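Long-range contacts in glycosyl hydrolases family 31 family protein (Aspergillus niger, PDB 6DRU), which hydrolyses terminal alpha-xylosidic linkages, liberating alpha-xylose from the non-reducing terminal glucose of xyloglucan oligosaccharides: residues A[94-98]-A[121-125]; A[137-143]-A[204-210]. All blocks are in the same frame, centred on the assembly; numbering follows the deposited sequence.

Contact 1 of 2, residues A[94-98]-A[121-125]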
loop_
_atom_site.group_PDB
_atom_site.type_symbol
_atom_site.label_atom_id
_atom_site.label_comp_id
_atom_site.label_asym_id
_atom_site.label_seq_id
_atom_site.Cartn_x
_atom_site.Cartn_y
_atom_site.Cartn_z
ATOM N N GLY A 94 -1.994 24.214 25.229
ATOM C CA GLY A 94 -1.686 23.024 25.996
ATOM C C GLY A 94 -1.808 21.721 25.229
ATOM O O GLY A 94 -2.396 20.758 25.730
ATOM N N TYR A 95 -1.259 21.674 24.015
ATOM C CA TYR A 95 -1.251 20.460 23.209
ATOM C C TYR A 95 0.150 19.918 22.962
ATOM O O TYR A 95 0.297 18.922 22.244
ATOM C CB TYR A 95 -1.957 20.706 21.867
ATOM C CG TYR A 95 -1.452 21.919 21.120
ATOM C CD1 TYR A 95 -0.250 21.882 20.422
ATOM C CD2 TYR A 95 -2.178 23.102 21.108
ATOM C CE1 TYR A 95 0.216 22.993 19.745
ATOM C CE2 TYR A 95 -1.722 24.214 20.426
ATOM C CZ TYR A 95 -0.525 24.157 19.749
ATOM O OH TYR A 95 -0.069 25.267 19.073
ATOM N N ARG A 96 1.178 20.544 23.527
ATOM C CA ARG A 96 2.550 20.065 23.438
ATOM C C ARG A 96 3.028 19.650 24.822
ATOM O O ARG A 96 2.694 20.294 25.820
ATOM C CB ARG A 96 3.471 21.141 22.857
ATOM C CG ARG A 96 3.224 21.427 21.388
ATOM C CD ARG A 96 3.921 20.407 20.499
ATOM N NE ARG A 96 3.434 20.463 19.124
ATOM C CZ ARG A 96 2.501 19.655 18.630
ATOM N NH1 ARG A 96 1.957 18.720 19.397
ATOM N NH2 ARG A 96 2.115 19.777 17.368
ATOM N N LEU A 97 3.812 18.579 24.882
ATOM C CA LEU A 97 4.243 18.002 26.146
ATOM C C LEU A 97 5.686 18.385 26.458
ATOM O O LEU A 97 6.526 18.471 25.558
ATOM C CB LEU A 97 4.102 16.477 26.124
ATOM C CG LEU A 97 2.745 15.915 25.696
ATOM C CD1 LEU A 97 2.711 14.405 25.874
ATOM C CD2 LEU A 97 1.616 16.574 26.475
ATOM N N SER A 98 5.961 18.609 27.743
ATOM C CA SER A 98 7.307 18.875 28.232
ATOM C C SER A 98 7.434 18.281 29.627
ATOM O O SER A 98 6.483 18.327 30.413
ATOM C CB SER A 98 7.615 20.376 28.258
ATOM O OG SER A 98 6.734 21.068 29.124
ATOM N N LEU A 121 8.611 19.567 11.591
ATOM C CA LEU A 121 7.472 18.689 11.397
ATOM C C LEU A 121 6.770 18.441 12.727
ATOM O O LEU A 121 7.316 18.688 13.808
ATOM C CB LEU A 121 7.912 17.365 10.771
ATOM C CG LEU A 121 8.754 17.479 9.497
ATOM C CD1 LEU A 121 9.565 16.207 9.261
ATOM C CD2 LEU A 121 7.878 17.800 8.295
ATOM N N ASN A 122 5.540 17.953 12.638
ATOM C CA ASN A 122 4.742 17.741 13.834
ATOM C C ASN A 122 5.398 16.677 14.707
ATOM O O ASN A 122 5.729 15.591 14.210
ATOM C CB ASN A 122 3.320 17.326 13.467
ATOM C CG ASN A 122 2.347 17.518 14.612
ATOM O OD1 ASN A 122 2.339 16.744 15.568
ATOM N ND2 ASN A 122 1.524 18.558 14.524
ATOM N N PRO A 123 5.613 16.945 15.998
ATOM C CA PRO A 123 6.274 15.948 16.859
ATOM C C PRO A 123 5.471 14.670 17.052
ATOM O O PRO A 123 6.022 13.694 17.576
ATOM C CB PRO A 123 6.458 16.696 18.187
ATOM C CG PRO A 123 5.419 17.768 18.166
ATOM C CD PRO A 123 5.277 18.178 16.729
ATOM N N ARG A 124 4.199 14.645 16.662
ATOM C CA ARG A 124 3.379 13.434 16.659
ATOM C C ARG A 124 2.840 13.279 15.240
ATOM O O ARG A 124 1.731 13.723 14.934
ATOM C CB ARG A 124 2.252 13.516 17.695
ATOM C CG ARG A 124 2.738 13.743 19.119
ATOM C CD ARG A 124 1.613 13.583 20.133
ATOM N NE ARG A 124 0.585 14.609 19.990
ATOM C CZ ARG A 124 0.572 15.755 20.665
ATOM N NH1 ARG A 124 1.537 16.028 21.532
ATOM N NH2 ARG A 124 -0.405 16.630 20.469
ATOM N N TYR A 125 3.630 12.649 14.375
ATOM C CA TYR A 125 3.330 12.558 12.952
ATOM C C TYR A 125 2.666 11.223 12.642
ATOM O O TYR A 125 3.178 10.165 13.025
ATOM C CB TYR A 125 4.605 12.720 12.124
ATOM C CG TYR A 125 4.359 13.005 10.661
ATOM C CD1 TYR A 125 4.231 11.971 9.744
ATOM C CD2 TYR A 125 4.257 14.310 10.195
ATOM C CE1 TYR A 125 4.006 12.226 8.403
ATOM C CE2 TYR A 125 4.032 14.576 8.857
ATOM C CZ TYR A 125 3.907 13.531 7.965
ATOM O OH TYR A 125 3.683 13.790 6.631
HETATM O O HOH W 1 0.263 17.256 17.152
#

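Contact 2 of 2, residues A[137-143]-A[204-210]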
loop_
_atom_site.group_PDB
_atom_site.type_symbol
_atom_site.label_atom_id
_atom_site.label_comp_id
_atom_site.label_asym_id
_atom_site.label_seq_id
_atom_site.Cartn_x
_atom_site.Cartn_y
_atom_site.Cartn_z
ATOM N N ALA A 137 3.756 5.802 12.671
ATOM C CA ALA A 137 3.908 6.886 13.631
ATOM C C ALA A 137 5.366 7.294 13.733
ATOM O O ALA A 137 6.262 6.446 13.706
ATOM C CB ALA A 137 3.386 6.481 15.013
ATOM N N GLU A 138 5.595 8.601 13.848
ATOM C CA GLU A 138 6.923 9.167 14.053
ATOM C C GLU A 138 6.820 10.204 15.162
ATOM O O GLU A 138 6.246 11.278 14.956
ATOM C CB GLU A 138 7.460 9.790 12.763
ATOM C CG GLU A 138 7.761 8.775 11.670
ATOM C CD GLU A 138 8.046 9.422 10.328
ATOM O OE1 GLU A 138 7.203 9.301 9.410
ATOM O OE2 GLU A 138 9.110 10.057 10.191
ATOM N N PHE A 139 7.372 9.887 16.328
ATOM C CA PHE A 139 7.333 10.768 17.488
ATOM C C PHE A 139 8.728 11.310 17.761
ATOM O O PHE A 139 9.691 10.542 17.856
ATOM C CB PHE A 139 6.785 10.035 18.715
ATOM C CG PHE A 139 5.284 10.061 18.812
ATOM C CD1 PHE A 139 4.497 9.779 17.706
ATOM C CD2 PHE A 139 4.661 10.367 20.011
ATOM C CE1 PHE A 139 3.117 9.806 17.792
ATOM C CE2 PHE A 139 3.281 10.392 20.104
ATOM C CZ PHE A 139 2.508 10.113 18.993
ATOM N N SER A 140 8.831 12.631 17.885
ATOM C CA SER A 140 10.108 13.319 18.007
ATOM C C SER A 140 10.199 14.053 19.338
ATOM O O SER A 140 9.250 14.722 19.759
ATOM C CB SER A 140 10.303 14.306 16.855
ATOM O OG SER A 140 10.260 13.638 15.605
ATOM N N PHE A 141 11.352 13.930 19.991
ATOM C CA PHE A 141 11.622 14.593 21.257
ATOM C C PHE A 141 12.940 15.347 21.154
ATOM O O PHE A 141 13.849 14.943 20.423
ATOM C CB PHE A 141 11.681 13.588 22.418
ATOM C CG PHE A 141 10.504 12.653 22.478
ATOM C CD1 PHE A 141 10.527 11.441 21.803
ATOM C CD2 PHE A 141 9.377 12.981 23.215
ATOM C CE1 PHE A 141 9.446 10.578 21.857
ATOM C CE2 PHE A 141 8.293 12.121 23.273
ATOM C CZ PHE A 141 8.328 10.919 22.594
ATOM N N SER A 142 13.040 16.448 21.893
ATOM C CA SER A 142 14.239 17.272 21.836
ATOM C C SER A 142 15.413 16.575 22.516
ATOM O O SER A 142 15.241 15.722 23.391
ATOM C CB SER A 142 13.991 18.628 22.494
ATOM O OG SER A 142 13.710 18.481 23.876
ATOM N N ALA A 143 16.619 16.946 22.091
ATOM C CA ALA A 143 17.845 16.422 22.673
ATOM C C ALA A 143 18.920 17.498 22.617
ATOM O O ALA A 143 18.859 18.425 21.803
ATOM C CB ALA A 143 18.315 15.152 21.954
ATOM N N LEU A 204 20.190 16.816 18.084
ATOM C CA LEU A 204 19.182 17.717 18.619
ATOM C C LEU A 204 17.787 17.113 18.697
ATOM O O LEU A 204 16.861 17.798 19.146
ATOM C CB LEU A 204 19.134 19.003 17.784
ATOM C CG LEU A 204 20.447 19.784 17.778
ATOM C CD1 LEU A 204 20.356 20.985 16.855
ATOM C CD2 LEU A 204 20.797 20.214 19.193
ATOM N N ARG A 205 17.601 15.864 18.276
ATOM C CA ARG A 205 16.269 15.274 18.266
ATOM C C ARG A 205 16.358 13.776 18.507
ATOM O O ARG A 205 17.181 13.094 17.891
ATOM C CB ARG A 205 15.554 15.530 16.937
ATOM C CG ARG A 205 14.189 14.866 16.857
ATOM C CD ARG A 205 13.520 15.110 15.521
ATOM N NE ARG A 205 14.240 14.444 14.442
ATOM C CZ ARG A 205 13.804 14.367 13.190
ATOM N NH1 ARG A 205 12.646 14.923 12.855
ATOM N NH2 ARG A 205 14.525 13.735 12.275
ATOM N N THR A 206 15.512 13.276 19.400
ATOM C CA THR A 206 15.322 11.846 19.588
ATOM C C THR A 206 13.997 11.450 18.949
ATOM O O THR A 206 12.955 12.035 19.262
ATOM C CB THR A 206 15.326 11.481 21.074
ATOM O OG1 THR A 206 16.593 11.825 21.646
ATOM C CG2 THR A 206 15.081 9.992 21.255
ATOM N N ARG A 207 14.035 10.462 18.056
ATOM C CA ARG A 207 12.857 10.082 17.287
ATOM C C ARG A 207 12.658 8.574 17.322
ATOM O O ARG A 207 13.594 7.811 17.064
ATOM C CB ARG A 207 12.966 10.557 15.836
ATOM C CG ARG A 207 11.742 10.232 15.006
ATOM C CD ARG A 207 11.862 10.776 13.598
ATOM N NE ARG A 207 10.933 11.877 13.364
ATOM C CZ ARG A 207 10.700 12.417 12.172
ATOM N NH1 ARG A 207 11.330 11.954 11.100
ATOM N NH2 ARG A 207 9.838 13.416 12.050
ATOM N N PHE A 208 11.434 8.155 17.630
ATOM C CA PHE A 208 11.015 6.764 17.549
ATOM C C PHE A 208 9.924 6.636 16.498
ATOM O O PHE A 208 9.069 7.519 16.371
ATOM C CB PHE A 208 10.501 6.257 18.899
ATOM C CG PHE A 208 11.532 6.286 19.987
ATOM C CD1 PHE A 208 11.719 7.427 20.752
ATOM C CD2 PHE A 208 12.316 5.175 20.246
ATOM C CE1 PHE A 208 12.670 7.459 21.756
ATOM C CE2 PHE A 208 13.269 5.198 21.248
ATOM C CZ PHE A 208 13.447 6.344 22.004
ATOM N N THR A 209 9.951 5.537 15.744
ATOM C CA THR A 209 8.968 5.297 14.698
ATOM C C THR A 209 8.346 3.917 14.869
ATOM O O THR A 209 8.946 3.013 15.457
ATOM C CB THR A 209 9.575 5.404 13.287
ATOM O OG1 THR A 209 10.465 4.305 13.058
ATOM C CG2 THR A 209 10.336 6.713 13.121
ATOM N N ALA A 210 7.130 3.772 14.346
ATOM C CA ALA A 210 6.414 2.502 14.337
ATOM C C ALA A 210 5.886 2.265 12.932
ATOM O O ALA A 210 5.166 3.111 12.389
ATOM C CB ALA A 210 5.270 2.505 15.354
HETATM O O HOH W 2 7.734 13.571 14.722
#

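Contact 1 of 2, residues A[94-98]-A[121-125]
Arg96 reaches from the loop 94-98 across Pro123 and also meets Asn122 and Arg124. With CG anti to the carbonyl carbon (chi1 -69°) and the chain bent at chi2, CD is the first atom beyond CB and CG to reach Pro123: Arg96 CD lies 3.8 Å from Pro123 CG. Arg96 NE is 3.5 Å from Pro123 CG, which lies over the centre of one guanidinium face; the ring of Tyr95 covers the opposite face through CD1, so the group is sandwiched. At the tip, Arg96 NH2 donates to a water that also lies 2.7 Å from Asn122 OD1. Arg96 NH1 lies over one face of the Arg124 guanidinium, 3.3 Å from Arg124 NH2, the two planes 72° apart. Arg124 grips Tyr95 O end-on, at 3.2 Å from NH1 and 3.0 Å from NH2, the oxygen lying in the guanidinium plane. Asn122 OD1 also takes the N-H of Arg124 in an Asx turn, while its ND2 bonds Ser417 O of the second subunit. Glu114 and Glu17 form salt bridges with Arg124, and Glu114 also makes a weak, long ion pair with Arg96 NH1, so the two positive charges are probably balanced where strand 124-127 meets the classic beta bulge of Tyr95 and Arg96, opposite Thr86.

Contact 2 of 2, residues A[137-143]-A[204-210]
Arg207 sets CG anti to the backbone N (chi1 -178°) and bends at chi3, while Ser140 holds OG beside the backbone N (chi1 -59°); together these torsions bring NE of Arg207 to 2.9 Å from Ser140 OG. The N-H...O angle is 150°, with the oxygen tilted from the guanidinium plane. Glu138, extended beyond CG, places OE2 over one guanidinium face, 3.1 Å from Arg207 NH1. This salt bridge rests on charge alone, since no N-H of Arg207 points at OE2. Arg205 NH1 covers the opposite face, and Arg205 NH2 forms a salt bridge with Asp168 of the second subunit. A water joins Ser140 OG to Glu138 O. The two strands run antiparallel, their axes 4.4 Å apart at closest approach. Paired backbone bonds link Ala137 with Ala210, Phe139 with Phe208 and Phe141 with Thr206. The face bearing Phe139, Phe141 and Phe208 is largely apolar, Thr206 excepted: Phe141 CE1 lies 4.0 Å from Phe208 CD1 at the edge of the Phe208 ring. Phe189 of strand 187-191 and Tyr218 of strand 216-222 meet Phe141 edge-to-face, packing this face against the eight-stranded sheet, while strands 124-127 and 197-201 flank the pair within its own sheet.

Overall arrangement
Contact 1 closes before contact 2 opens along the chain, and their centres lie 11 Å apart. Strand 124-127 is one edge of a five-stranded antiparallel sheet and neighbours strand 135-142, which pairs in turn with strand 205-213. Probable backbone hydrogen bonds join the two contacts, from Glu138 N to Tyr125 O and from Ser140 N to Pro123 O, each 3.0 Å, and Arg124 CG packs on Phe139 CE2. Contact 1 thus ties the loop leading into strand 98-102, part of a separate four-stranded sheet, to the sheet whose interior pairing is contact 2. Both touch the second subunit; neither holds a residue of the xylose pocket, though a bound xylose lies about 9 Å from the Tyr95 side chain.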